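Local coordinates for protein beta-xylanase (Roseburia intestinalis L1-82, PDB 6SGF) that binds xylan with low affinity through this CBM86 module, one part of a larger family 10 enzyme that probably cleaves internal beta-1,4-xylosidic bonds, at residues Q29-F34 against A119-V124; F34-N39 against M110-P116; S52-V57 against F128-A132. One frame throughout, in Å; residues are numbered along the deposited sequence.

Contact 1 (Q29-F34 against A119-V124); sequences QWKLSF and ATVSLV
L32 (chi1 m, chi2 t) and V121 (chi1 p) meet near the middle of the paired segments 29-34 and 119-124, which run antiparallel, with L32 CD1 4.0 Å from V121 CG1. F34, chi1 m, brings its ring edge in on the same face: CE1 of F34 lies 3.8 Å from CG1 of V121, and CB of F34 lies 4.3 Å from CB of A119. Further along that face W30 and L123 touch, CB to CB at 4.1 Å, before the indole leads away from 119-124, hydrogen-bonds through NE1 to the carbonyl of L14 and meets the ring of W43. W43 sits on strand 40-50 of the second sheet and also packs on L32 and L123, so this apolar face belongs to the interior between the two sheets of a beta-sandwich.

The strand axes approach to 4.5 Å at 161°. W30/L123 and L32/V121 are hydrogen-bonded pairs: W30 N to L123 O 3.1 Å and L123 N to W30 O 2.8 Å, then L32 N to V121 O 2.8 Å and V121 N to L32 O 3.2 Å. F34 N adds a bond of 3.0 Å to A119 O. The non-hydrogen-bonded pairs K31/S122 and S33/T120, with CA-CA distances of 4.4 and 4.5 Å, turn their side chains to the other face. There S33 OG lies 3.6 Å from T120 CG2, and K31 NZ makes a weak 3.3 Å bond to Q29 OE1. A water donates to Q29 OE1 (2.6 Å) and hydrogen-bonds S122 OG (2.9 Å), while Q29 NE2 reaches across to the carbonyl of D27 of the second subunit.

Contact 2 (F34-N39 against M110-P116); sequences FAKQYN and MITEDKP. With XYP (beta-D-xylopyranose), chain H; XYP (beta-D-xylopyranose), chain C; XYP (beta-D-xylopyranose), chain D.
F34 lays one face of its ring beneath I111, whose CG2 stands 3.5 Å from the ring centroid and 13° off the normal, a CH-pi contact formed with I111 at chi1 p. Beyond F34 the chain makes a type II beta turn from K36 to N39, closed by N39 N to K36 O at 3.1 Å; Q37 has phi/psi -56/136° and Y38 a positive phi of 72°. The side chain of N39 folds back to brace it, OD1 of N39 accepting from the N atoms of A35 and K36, both at 3.0 Å.

The 110-116 loop holds the turn through Y38 N to I111 O (2.9 Å) and I111 N to N39 O (3.2 Å), and Q37, extended with chi1 and chi2 both t, donates NE2 to T112 O at 2.9 Å.

These loops form part of the xylan-binding pocket: Y38, M110 and T112 line it together with Q40, K71, D78 and Y86. Over one face of the Y38 ring lies the xylose of chain H, its O5 3.6 Å from Y38 CG; C5 of the chain C xylose is 3.7 Å from Y38 CE1. M110, chi1 and chi2 t, chi3 p, puts its CE 3.2 Å from O3 of the chain H sugar and its SD 4.0 Å from Y38 CD1, an oblique Met-aromatic contact.

Away from the sugar, P116 packs with CB 3.6 Å from F34 O and CG 3.5 Å from A35 O. A water accepts from K36 NZ (2.5 Å) and Q37 N (3.1 Å) and donates to D114 O (2.6 Å).

Contact 3 (S52-V57 against F128-A132); sequences SQVNAV and FELKA. With CD (cadmium ion), chain S.
F128 (chi1 m, chi2 80°) starts the 128-132 segment opposite V57 in a non-hydrogen-bonded antiparallel pair, CA-CA 4.7 Å. V57 CG1 sits over its ring face, 4.2 Å from the F128 centroid, V57 CG2 is 3.6 Å from F128 CD2, and V54 CG1 approaches the ring edge, 4.3 Å from CD2.

E129 donates its N to A56 O at 2.9 Å, and its O accepts from both N55 N (2.8 Å) and A56 N (3.2 Å). Two residues facing one make a classic beta bulge, which shifts the register by one, with N55 at phi/psi -88/-40°. The side chain of E129, chi1 and chi2 t, binds a cadmium ion with OE1 at 2.5 Å and OE2 at 2.6 Å from the metal; OE1 also accepts a weak hydrogen bond from K6 NZ.

Past the bulge L130 pairs with V54, CA-CA 4.3 Å; their side chains diverge, yet L130 CD2 still lies 4.1 Å from V54 CG2. K131 N then donates to Q53 O (2.9 Å), and the lysine chain, chi1 m and the rest t, runs out to give NZ to S52 O, in the 3-10 segment, at 2.9 Å.

On its other edge, strand 119-130 is bonded through the backbone to the N-terminal chain, F128 with K7 of strand 6-10 and L130 with G4 and V5, while V57 pairs with I96 of strand 93-96; F128 and V54 cover I49 of strand 40-50 and I104 of strand 103-110 in the second sheet.

Contacts 1 and 2 overlap at F34, their centres 13 Å apart; this residue leaves strand 29-34 to enter the loop of contact 2. Contact 3 lies across the chain's centre from both, 25 Å from contact 1 and 30 Å from contact 2, centre to centre. Strand 119-130 lies between 29-34 and 54-62 in one sheet; contact 1 takes its start on the 29-34 side, contact 3 its end on the 54-62 side. Along the chain the segments run 29-34, 34-39, 52-57, then 110-116, 119-124, 128-132, so contact 2 falls within the span of contact 1 and contact 3 crosses both. The sugar-binding loops thus sit at one end of the sandwich, far from the end that carries contact 3.

Contact 1 (Q29-F34 against A119-V124)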
loop_
_atom_site.group_PDB
_atom_site.type_symbol
_atom_site.label_atom_id
_atom_site.label_comp_id
_atom_site.label_asym_id
_atom_site.label_seq_id
_atom_site.Cartn_x
_atom_site.Cartn_y
_atom_site.Cartn_z
ATOM N N GLN B 29 1.827 5.254 6.773
ATOM C CA GLN B 29 1.015 6.195 6.008
ATOM C C GLN B 29 1.561 7.613 6.131
ATOM O O GLN B 29 2.161 7.986 7.136
ATOM C CB GLN B 29 -0.436 6.171 6.505
ATOM C CG GLN B 29 -1.040 4.783 6.368
ATOM C CD GLN B 29 -2.479 4.708 6.853
ATOM O OE1 GLN B 29 -2.977 5.635 7.509
ATOM N NE2 GLN B 29 -3.134 3.586 6.567
ATOM N N TRP B 30 1.353 8.409 5.091
ATOM C CA TRP B 30 1.669 9.828 5.177
ATOM C C TRP B 30 0.473 10.508 5.841
ATOM O O TRP B 30 -0.602 10.589 5.240
ATOM C CB TRP B 30 1.945 10.408 3.790
ATOM C CG TRP B 30 3.364 10.280 3.320
ATOM C CD1 TRP B 30 3.820 9.522 2.279
ATOM C CD2 TRP B 30 4.512 10.918 3.887
ATOM N NE1 TRP B 30 5.184 9.665 2.147
ATOM C CE2 TRP B 30 5.633 10.507 3.132
ATOM C CE3 TRP B 30 4.704 11.794 4.970
ATOM C CZ2 TRP B 30 6.931 10.945 3.419
ATOM C CZ3 TRP B 30 6.000 12.229 5.253
ATOM C CH2 TRP B 30 7.089 11.815 4.470
ATOM N N LYS B 31 0.656 10.990 7.082
ATOM C CA LYS B 31 -0.401 11.623 7.861
ATOM C C LYS B 31 -0.294 13.135 7.673
ATOM O O LYS B 31 0.755 13.727 7.932
ATOM C CB LYS B 31 -0.318 11.230 9.341
ATOM C CG LYS B 31 -0.427 9.701 9.560
ATOM C CD LYS B 31 -1.011 9.277 10.874
ATOM C CE LYS B 31 -1.149 7.751 10.915
ATOM N NZ LYS B 31 -2.407 7.283 10.344
ATOM N N LEU B 32 -1.359 13.745 7.165
ATOM C CA LEU B 32 -1.314 15.137 6.768
ATOM C C LEU B 32 -2.280 15.966 7.601
ATOM O O LEU B 32 -3.367 15.497 7.982
ATOM C CB LEU B 32 -1.662 15.304 5.281
ATOM C CG LEU B 32 -1.013 14.331 4.303
ATOM C CD1 LEU B 32 -1.603 14.582 2.909
ATOM C CD2 LEU B 32 0.490 14.421 4.303
ATOM N N SER B 33 -1.868 17.210 7.864
ATOM C CA SER B 33 -2.703 18.189 8.537
ATOM C C SER B 33 -2.612 19.519 7.793
ATOM O O SER B 33 -1.516 19.993 7.490
ATOM C CB SER B 33 -2.282 18.372 10.002
ATOM O OG SER B 33 -3.353 18.963 10.692
ATOM N N PHE B 34 -3.760 20.132 7.547
ATOM C CA PHE B 34 -3.811 21.347 6.743
ATOM C C PHE B 34 -4.345 22.496 7.588
ATOM O O PHE B 34 -5.412 22.384 8.199
ATOM C CB PHE B 34 -4.710 21.199 5.532
ATOM C CG PHE B 34 -4.436 20.000 4.694
ATOM C CD1 PHE B 34 -5.135 18.823 4.929
ATOM C CD2 PHE B 34 -3.556 20.065 3.645
ATOM C CE1 PHE B 34 -4.910 17.704 4.149
ATOM C CE2 PHE B 34 -3.339 18.961 2.832
ATOM C CZ PHE B 34 -4.040 17.780 3.088
ATOM N N ALA B 119 -8.634 19.517 9.811
ATOM C CA ALA B 119 -8.553 19.080 8.419
ATOM C C ALA B 119 -7.354 18.152 8.286
ATOM O O ALA B 119 -6.213 18.610 8.248
ATOM C CB ALA B 119 -8.412 20.286 7.501
ATOM N N THR B 120 -7.612 16.846 8.257
ATOM C CA THR B 120 -6.555 15.849 8.227
ATOM C C THR B 120 -6.964 14.726 7.277
ATOM O O THR B 120 -8.152 14.500 7.022
ATOM C CB THR B 120 -6.248 15.290 9.641
ATOM O OG1 THR B 120 -7.398 14.641 10.174
ATOM C CG2 THR B 120 -5.855 16.390 10.618
ATOM N N VAL B 121 -5.956 14.018 6.769
ATOM C CA VAL B 121 -6.159 12.843 5.922
ATOM C C VAL B 121 -4.844 12.073 5.919
ATOM O O VAL B 121 -3.779 12.631 6.191
ATOM C CB VAL B 121 -6.600 13.227 4.483
ATOM C CG1 VAL B 121 -5.476 13.988 3.737
ATOM C CG2 VAL B 121 -7.001 11.986 3.712
ATOM N N SER B 122 -4.916 10.775 5.641
ATOM C CA SER B 122 -3.730 9.943 5.467
ATOM C C SER B 122 -3.652 9.402 4.051
ATOM O O SER B 122 -4.659 8.942 3.502
ATOM C CB SER B 122 -3.747 8.775 6.442
ATOM O OG SER B 122 -3.773 9.262 7.752
ATOM N N LEU B 123 -2.455 9.431 3.465
ATOM C CA LEU B 123 -2.226 8.819 2.164
ATOM C C LEU B 123 -1.664 7.426 2.382
ATOM O O LEU B 123 -0.632 7.277 3.040
ATOM C CB LEU B 123 -1.274 9.653 1.301
ATOM C CG LEU B 123 -0.883 8.996 -0.027
ATOM C CD1 LEU B 123 -2.021 8.910 -1.010
ATOM C CD2 LEU B 123 0.291 9.684 -0.675
ATOM N N VAL B 124 -2.316 6.427 1.785
ATOM C CA VAL B 124 -1.935 5.019 1.875
ATOM C C VAL B 124 -1.074 4.598 0.704
ATOM O O VAL B 124 -0.028 3.964 0.878
ATOM C CB VAL B 124 -3.215 4.146 1.952
ATOM C CG1 VAL B 124 -2.874 2.652 1.926
ATOM C CG2 VAL B 124 -4.062 4.562 3.154
HETATM O O HOH W 1 -4.806 6.835 8.854
HETATM O O HOH W 2 -6.935 21.983 10.324
#

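Contact 2 (F34-N39 against M110-P116)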
loop_
_atom_site.group_PDB
_atom_site.type_symbol
_atom_site.label_atom_id
_atom_site.label_comp_id
_atom_site.label_asym_id
_atom_site.label_seq_id
_atom_site.Cartn_x
_atom_site.Cartn_y
_atom_site.Cartn_z
ATOM N N PHE B 34 -3.760 20.132 7.547
ATOM C CA PHE B 34 -3.811 21.347 6.743
ATOM C C PHE B 34 -4.345 22.496 7.588
ATOM O O PHE B 34 -5.412 22.384 8.199
ATOM C CB PHE B 34 -4.710 21.199 5.532
ATOM C CG PHE B 34 -4.436 20.000 4.694
ATOM C CD1 PHE B 34 -5.135 18.823 4.929
ATOM C CD2 PHE B 34 -3.556 20.065 3.645
ATOM C CE1 PHE B 34 -4.910 17.704 4.149
ATOM C CE2 PHE B 34 -3.339 18.961 2.832
ATOM C CZ PHE B 34 -4.040 17.780 3.088
ATOM N N ALA B 35 -3.619 23.596 7.614
ATOM C CA ALA B 35 -4.012 24.735 8.420
ATOM C C ALA B 35 -4.641 25.862 7.617
ATOM O O ALA B 35 -5.445 26.623 8.172
ATOM C CB ALA B 35 -2.774 25.267 9.150
ATOM N N LYS B 36 -4.303 25.979 6.348
ATOM C CA LYS B 36 -4.839 27.084 5.548
ATOM C C LYS B 36 -5.297 26.581 4.191
ATOM O O LYS B 36 -4.870 25.537 3.757
ATOM C CB LYS B 36 -3.784 28.163 5.337
ATOM C CG LYS B 36 -4.333 29.562 5.154
ATOM C CD LYS B 36 -4.172 30.186 3.779
ATOM C CE LYS B 36 -4.783 31.579 3.690
ATOM N NZ LYS B 36 -6.256 31.583 3.755
ATOM N N GLN B 37 -6.130 27.376 3.536
ATOM C CA GLN B 37 -6.631 27.098 2.187
ATOM C C GLN B 37 -5.429 26.907 1.262
ATOM O O GLN B 37 -4.502 27.662 1.313
ATOM C CB GLN B 37 -7.503 28.241 1.662
ATOM C CG GLN B 37 -8.307 27.859 0.445
ATOM C CD GLN B 37 -9.214 28.950 -0.060
ATOM O OE1 GLN B 37 -8.906 30.122 0.051
ATOM N NE2 GLN B 37 -10.335 28.557 -0.606
ATOM N N TYR B 38 -5.526 25.886 0.439
ATOM C CA TYR B 38 -4.573 25.535 -0.617
ATOM C C TYR B 38 -3.271 24.964 -0.062
ATOM O O TYR B 38 -2.358 24.669 -0.857
ATOM C CB TYR B 38 -4.238 26.704 -1.576
ATOM C CG TYR B 38 -5.477 27.219 -2.288
ATOM C CD1 TYR B 38 -6.379 26.342 -2.858
ATOM C CD2 TYR B 38 -5.756 28.583 -2.371
ATOM C CE1 TYR B 38 -7.538 26.795 -3.479
ATOM C CE2 TYR B 38 -6.925 29.045 -3.008
ATOM C CZ TYR B 38 -7.797 28.140 -3.560
ATOM O OH TYR B 38 -8.947 28.550 -4.202
ATOM N N ASN B 39 -3.163 24.761 1.258
ATOM C CA ASN B 39 -2.081 23.961 1.816
ATOM C C ASN B 39 -2.058 22.607 1.099
ATOM O O ASN B 39 -3.101 22.026 0.780
ATOM C CB ASN B 39 -2.276 23.695 3.321
ATOM C CG ASN B 39 -1.680 24.777 4.252
ATOM O OD1 ASN B 39 -1.762 24.635 5.472
ATOM N ND2 ASN B 39 -1.105 25.825 3.698
ATOM N N MET B 110 -4.054 18.415 -1.909
ATOM C CA MET B 110 -4.286 19.796 -1.501
ATOM C C MET B 110 -5.703 19.928 -0.936
ATOM O O MET B 110 -6.584 19.142 -1.274
ATOM C CB MET B 110 -4.104 20.729 -2.714
ATOM C CG MET B 110 -4.416 22.170 -2.464
ATOM S SD MET B 110 -4.205 23.156 -3.987
ATOM C CE MET B 110 -5.621 22.709 -4.975
ATOM N N ILE B 111 -5.941 20.934 -0.091
ATOM C CA ILE B 111 -7.307 21.261 0.334
ATOM C C ILE B 111 -7.723 22.600 -0.262
ATOM O O ILE B 111 -6.902 23.508 -0.425
ATOM C CB ILE B 111 -7.479 21.289 1.869
ATOM C CG1 ILE B 111 -6.538 22.287 2.525
ATOM C CG2 ILE B 111 -7.305 19.875 2.430
ATOM C CD1 ILE B 111 -7.213 23.025 3.691
ATOM N N THR B 112 -9.019 22.725 -0.564
ATOM C CA THR B 112 -9.578 23.988 -1.036
ATOM C C THR B 112 -10.443 24.670 0.009
ATOM O O THR B 112 -10.950 25.774 -0.244
ATOM C CB THR B 112 -10.420 23.795 -2.304
ATOM O OG1 THR B 112 -11.420 22.808 -2.070
ATOM C CG2 THR B 112 -9.557 23.347 -3.472
ATOM N N GLU B 113 -10.637 24.058 1.171
ATOM C CA GLU B 113 -11.445 24.683 2.217
ATOM C C GLU B 113 -10.828 26.000 2.702
ATOM O O GLU B 113 -9.655 26.050 3.094
ATOM C CB GLU B 113 -11.577 23.708 3.383
ATOM C CG GLU B 113 -12.799 23.835 4.257
ATOM C CD GLU B 113 -14.067 23.406 3.543
ATOM O OE1 GLU B 113 -14.336 22.170 3.426
ATOM O OE2 GLU B 113 -14.789 24.321 3.107
ATOM N N ASP B 114 -11.651 27.059 2.736
ATOM C CA ASP B 114 -11.165 28.402 3.068
ATOM C C ASP B 114 -10.807 28.561 4.549
ATOM O O ASP B 114 -9.943 29.376 4.873
ATOM C CB ASP B 114 -12.159 29.464 2.590
ATOM C CG ASP B 114 -13.479 29.358 3.257
ATOM O OD1 ASP B 114 -13.668 28.388 4.014
ATOM O OD2 ASP B 114 -14.319 30.254 3.039
ATOM N N LYS B 115 -11.486 27.864 5.471
ATOM C CA LYS B 115 -11.187 27.962 6.907
ATOM C C LYS B 115 -11.101 26.566 7.517
ATOM O O LYS B 115 -12.019 26.110 8.221
ATOM C CB LYS B 115 -12.219 28.807 7.655
ATOM C CG LYS B 115 -12.360 30.213 7.096
ATOM C CD LYS B 115 -11.719 31.249 8.009
ATOM C CE LYS B 115 -11.196 32.451 7.228
ATOM N NZ LYS B 115 -9.709 32.389 7.043
ATOM N N PRO B 116 -9.987 25.872 7.296
ATOM C CA PRO B 116 -9.869 24.492 7.779
ATOM C C PRO B 116 -9.941 24.412 9.296
ATOM O O PRO B 116 -9.394 25.249 10.007
ATOM C CB PRO B 116 -8.490 24.038 7.267
ATOM C CG PRO B 116 -7.990 25.086 6.388
ATOM C CD PRO B 116 -8.765 26.344 6.621
HETATM C C1 XYP H . -1.901 27.190 -5.351
HETATM C C2 XYP H . -2.193 25.741 -5.748
HETATM C C3 XYP H . -3.253 25.714 -6.794
HETATM C C4 XYP H . -4.448 26.565 -6.431
HETATM C C5 XYP H . -4.076 28.002 -6.040
HETATM O O2 XYP H . -0.963 25.125 -6.136
HETATM O O3 XYP H . -3.677 24.329 -6.956
HETATM O O4 XYP H . -5.307 26.572 -7.582
HETATM O O5 XYP H . -3.142 27.897 -4.918
HETATM C C1 XYP C . -6.669 26.770 -7.485
HETATM C C2 XYP C . -7.280 27.030 -8.863
HETATM C C3 XYP C . -8.765 27.146 -8.817
HETATM C C4 XYP C . -9.323 25.944 -8.144
HETATM C C5 XYP C . -8.661 25.628 -6.797
HETATM O O2 XYP C . -6.763 28.246 -9.409
HETATM O O3 XYP C . -9.269 27.146 -10.169
HETATM O O4 XYP C . -10.698 26.125 -7.809
HETATM O O5 XYP C . -7.226 25.473 -6.955
HETATM O O1 XYP D . 2.564 30.679 -2.527
HETATM C C1 XYP D . 1.723 29.601 -2.570
HETATM C C2 XYP D . 0.281 30.072 -2.352
HETATM C C3 XYP D . -0.753 29.028 -2.592
HETATM C C4 XYP D . -0.383 28.383 -3.892
HETATM C C5 XYP D . 1.025 27.788 -3.968
HETATM O O2 XYP D . 0.208 30.514 -0.989
HETATM O O3 XYP D . -2.087 29.617 -2.730
HETATM O O4 XYP D . -1.302 27.336 -4.106
HETATM O O5 XYP D . 1.987 28.901 -3.868
HETATM O O HOH W 3 -7.389 29.771 5.135
#

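Contact 3 (S52-V57 against F128-A132)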
loop_
_atom_site.group_PDB
_atom_site.type_symbol
_atom_site.label_atom_id
_atom_site.label_comp_id
_atom_site.label_asym_id
_atom_site.label_seq_id
_atom_site.Cartn_x
_atom_site.Cartn_y
_atom_site.Cartn_z
ATOM N N SER B 52 1.993 9.399 -21.632
ATOM C CA SER B 52 1.141 8.768 -22.648
ATOM C C SER B 52 0.853 7.308 -22.329
ATOM O O SER B 52 -0.009 6.707 -22.985
ATOM C CB SER B 52 1.707 8.789 -24.066
ATOM O OG SER B 52 2.392 7.551 -24.368
ATOM N N GLN B 53 1.612 6.683 -21.401
ATOM C CA GLN B 53 1.402 5.270 -21.082
ATOM C C GLN B 53 0.359 5.035 -19.991
ATOM O O GLN B 53 0.015 3.882 -19.724
ATOM C CB GLN B 53 2.672 4.548 -20.567
ATOM C CG GLN B 53 3.960 4.640 -21.353
ATOM C CD GLN B 53 5.142 4.065 -20.539
ATOM O OE1 GLN B 53 5.797 3.109 -20.953
ATOM N NE2 GLN B 53 5.400 4.655 -19.367
ATOM N N VAL B 54 -0.134 6.074 -19.321
ATOM C CA VAL B 54 -0.915 5.892 -18.100
ATOM C C VAL B 54 -2.397 6.049 -18.395
ATOM O O VAL B 54 -2.827 7.067 -18.958
ATOM C CB VAL B 54 -0.474 6.889 -17.011
ATOM C CG1 VAL B 54 -1.357 6.760 -15.786
ATOM C CG2 VAL B 54 0.976 6.655 -16.641
ATOM N N ASN B 55 -3.186 5.050 -18.009
ATOM C CA ASN B 55 -4.627 5.169 -18.142
ATOM C C ASN B 55 -5.260 5.814 -16.921
ATOM O O ASN B 55 -6.152 6.647 -17.056
ATOM C CB ASN B 55 -5.276 3.802 -18.364
ATOM C CG ASN B 55 -6.702 3.933 -18.805
ATOM O OD1 ASN B 55 -6.984 4.603 -19.799
ATOM N ND2 ASN B 55 -7.617 3.327 -18.062
ATOM N N ALA B 56 -4.785 5.475 -15.723
ATOM C CA ALA B 56 -5.459 5.907 -14.512
ATOM C C ALA B 56 -4.438 6.008 -13.394
ATOM O O ALA B 56 -3.493 5.211 -13.326
ATOM C CB ALA B 56 -6.582 4.915 -14.131
ATOM N N VAL B 57 -4.638 6.998 -12.528
ATOM C CA VAL B 57 -3.877 7.141 -11.290
ATOM C C VAL B 57 -4.873 7.087 -10.130
ATOM O O VAL B 57 -5.775 7.928 -10.045
ATOM C CB VAL B 57 -3.075 8.454 -11.247
ATOM C CG1 VAL B 57 -2.235 8.505 -9.982
ATOM C CG2 VAL B 57 -2.153 8.605 -12.483
ATOM N N PHE B 128 -0.516 3.505 -10.429
ATOM C CA PHE B 128 -0.547 3.877 -11.840
ATOM C C PHE B 128 -0.906 2.654 -12.659
ATOM O O PHE B 128 -0.158 1.670 -12.656
ATOM C CB PHE B 128 0.803 4.419 -12.265
ATOM C CG PHE B 128 1.169 5.677 -11.543
ATOM C CD1 PHE B 128 1.678 5.625 -10.264
ATOM C CD2 PHE B 128 0.952 6.898 -12.132
ATOM C CE1 PHE B 128 1.987 6.781 -9.587
ATOM C CE2 PHE B 128 1.275 8.072 -11.461
ATOM C CZ PHE B 128 1.774 8.004 -10.178
ATOM N N GLU B 129 -2.066 2.689 -13.308
ATOM C CA GLU B 129 -2.452 1.618 -14.210
ATOM C C GLU B 129 -2.170 2.036 -15.648
ATOM O O GLU B 129 -2.685 3.061 -16.115
ATOM C CB GLU B 129 -3.907 1.203 -14.066
ATOM C CG GLU B 129 -4.147 0.008 -14.999
ATOM C CD GLU B 129 -5.319 -0.805 -14.610
ATOM O OE1 GLU B 129 -5.919 -0.450 -13.575
ATOM O OE2 GLU B 129 -5.648 -1.785 -15.333
ATOM N N LEU B 130 -1.387 1.243 -16.351
ATOM C CA LEU B 130 -0.969 1.618 -17.692
ATOM C C LEU B 130 -2.046 1.213 -18.694
ATOM O O LEU B 130 -2.873 0.336 -18.447
ATOM C CB LEU B 130 0.356 0.965 -18.045
ATOM C CG LEU B 130 1.474 1.138 -17.006
ATOM C CD1 LEU B 130 2.766 0.585 -17.553
ATOM C CD2 LEU B 130 1.618 2.608 -16.612
ATOM N N LYS B 131 -2.053 1.899 -19.828
ATOM C CA LYS B 131 -3.000 1.555 -20.883
ATOM C C LYS B 131 -2.746 0.149 -21.405
ATOM O O LYS B 131 -1.617 -0.345 -21.397
ATOM C CB LYS B 131 -2.876 2.552 -22.031
ATOM C CG LYS B 131 -3.306 3.970 -21.687
ATOM C CD LYS B 131 -3.012 4.939 -22.817
ATOM C CE LYS B 131 -3.219 6.378 -22.341
ATOM N NZ LYS B 131 -2.781 7.400 -23.329
ATOM N N ALA B 132 -3.828 -0.508 -21.833
ATOM C CA ALA B 132 -3.698 -1.802 -22.485
ATOM C C ALA B 132 -2.758 -1.633 -23.669
ATOM O O ALA B 132 -2.806 -0.623 -24.371
ATOM C CB ALA B 132 -5.065 -2.303 -22.954
HETATM CD CD CD S . -7.837 -1.912 -13.981
#